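Local coordinates for acetyl-CoA acetyltransferase (Elizabethkingia anophelis NUHP1, PDB 6BN2), which probably catalyses the reversible Claisen condensation of two acetyl-CoA molecules into acetoacetyl-CoA and CoA, as a member of the thiolase family, at residues A[149-152]-A[153-157]. Numbering follows the deposited sequence.
Sequences GLLK and DGLTD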
loop_
_atom_site.group_PDB
_atom_site.type_symbol
_atom_site.label_atom_id
_atom_site.label_comp_id
_atom_site.label_asym_id
_atom_site.label_seq_id
_atom_site.Cartn_x
_atom_site.Cartn_y
_atom_site.Cartn_z
ATOM N N GLY A 149 0.654 12.317 -14.045
ATOM C CA GLY A 149 0.389 11.462 -12.891
ATOM C C GLY A 149 0.801 12.084 -11.570
ATOM O O GLY A 149 0.183 11.815 -10.530
ATOM N N LEU A 150 1.852 12.905 -11.587
ATOM C CA LEU A 150 2.272 13.613 -10.379
ATOM C C LEU A 150 1.170 14.526 -9.882
ATOM O O LEU A 150 0.835 14.537 -8.689
ATOM C CB LEU A 150 3.523 14.450 -10.665
ATOM C CG LEU A 150 4.915 13.861 -10.585
ATOM C CD1 LEU A 150 5.924 14.918 -11.003
ATOM C CD2 LEU A 150 5.173 13.421 -9.186
ATOM N N LEU A 151 0.612 15.327 -10.788
ATOM C CA LEU A 151 -0.444 16.247 -10.391
ATOM C C LEU A 151 -1.719 15.501 -10.034
ATOM O O LEU A 151 -2.394 15.863 -9.066
ATOM C CB LEU A 151 -0.730 17.248 -11.507
ATOM C CG LEU A 151 0.404 18.192 -11.864
ATOM C CD1 LEU A 151 -0.004 19.049 -13.048
ATOM C CD2 LEU A 151 0.730 19.048 -10.645
ATOM N N LYS A 152 -2.062 14.457 -10.805
ATOM C CA LYS A 152 -3.354 13.798 -10.631
ATOM C C LYS A 152 -3.391 12.956 -9.361
ATOM O O LYS A 152 -4.363 13.009 -8.598
ATOM C CB LYS A 152 -3.674 12.932 -11.852
ATOM C CG LYS A 152 -4.904 12.029 -11.678
ATOM C CD LYS A 152 -6.205 12.818 -11.649
ATOM C CE LYS A 152 -7.410 11.885 -11.493
ATOM N NZ LYS A 152 -8.689 12.631 -11.248
ATOM N N ASP A 153 -2.359 12.151 -9.126
ATOM C CA ASP A 153 -2.382 11.236 -7.993
ATOM C C ASP A 153 -1.606 11.765 -6.795
ATOM O O ASP A 153 -1.864 11.346 -5.660
ATOM C CB ASP A 153 -1.816 9.866 -8.402
ATOM C CG ASP A 153 -2.690 9.135 -9.429
ATOM O OD1 ASP A 153 -3.895 9.464 -9.567
ATOM O OD2 ASP A 153 -2.166 8.204 -10.090
ATOM N N GLY A 154 -0.658 12.668 -7.021
ATOM C CA GLY A 154 0.194 13.113 -5.929
ATOM C C GLY A 154 -0.216 14.431 -5.294
ATOM O O GLY A 154 -0.284 14.526 -4.062
ATOM N N LEU A 155 -0.497 15.448 -6.112
ATOM C CA LEU A 155 -0.501 16.834 -5.640
ATOM C C LEU A 155 -1.852 17.537 -5.709
ATOM O O LEU A 155 -1.947 18.705 -5.301
ATOM C CB LEU A 155 0.514 17.663 -6.438
ATOM C CG LEU A 155 1.920 17.056 -6.444
ATOM C CD1 LEU A 155 2.836 17.861 -7.360
ATOM C CD2 LEU A 155 2.474 16.964 -5.033
ATOM N N THR A 156 -2.889 16.889 -6.216
ATOM C CA THR A 156 -4.192 17.527 -6.365
ATOM C C THR A 156 -5.166 16.943 -5.349
ATOM O O THR A 156 -5.336 15.722 -5.273
ATOM C CB THR A 156 -4.740 17.331 -7.779
ATOM O OG1 THR A 156 -3.855 17.965 -8.712
ATOM C CG2 THR A 156 -6.112 17.968 -7.907
ATOM N N ASP A 157 -5.805 17.811 -4.571
ATOM C CA ASP A 157 -6.859 17.347 -3.673
ATOM C C ASP A 157 -8.067 16.885 -4.482
ATOM O O ASP A 157 -8.555 17.609 -5.360
ATOM C CB ASP A 157 -7.251 18.468 -2.708
ATOM C CG ASP A 157 -8.388 18.063 -1.791
ATOM O OD1 ASP A 157 -8.206 17.109 -1.000
ATOM O OD2 ASP A 157 -9.458 18.696 -1.865
HETATM O O HOH W 1 -6.406 13.857 -7.074
#
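Thr156 folds back on the preceding turn of the short helix 149-155 and donates its hydroxyl OG1 to Leu151 O, five residues earlier, at 2.6 Å. The hydroxyl approaches from above the carbonyl plane, 45° out of it, and it lies there because OG1 stands beside the backbone N of Thr156, anti to the carbonyl carbon (chi1 -63°). A water donates to Lys152 O, at 2.7 Å, and to Thr156 O, at 2.8 Å, so Thr156 is tied back to the preceding turn twice, by its hydroxyl and, through the water, by its carbonyl oxygen.

Inside the turn the bonding widens. Asp153 N reaches Gly149 O at 2.9 Å in a nearly straight alpha-helical bond (163°), whereas Leu150 O is shared between a bent i+4 bond from Gly154 N, at 2.9 Å with the donor above the carbonyl plane, and a weak, bent i+5 bond from Leu155 N at 3.0 Å, consistent with the wider, pi-type turn here. Leu155 CG rests against Leu150 O, and the tip of Leu155, CD1, meets the Leu151 branch CD2 at 4.1 Å, a light apolar contact between residues one turn apart.

Asp153 is positioned from outside: its OD2 is hydrogen-bonded to Tyr132 OH and to the Gly68 backbone N of the second subunit, and OD1 to the Gly70 N of that subunit. Both carboxylate oxygens thus serve the subunit interface, which probably stabilises the charged form. The helix follows directly on strand 147-148, paired antiparallel with strand 131-133 beyond the main sheet; Leu150 packs on loop residues Phe25, Leu65 and Met126, while the side chain of Leu155 comes within about 7 Å of that of His356, the predicted proton acceptor ahead of helix 358-375.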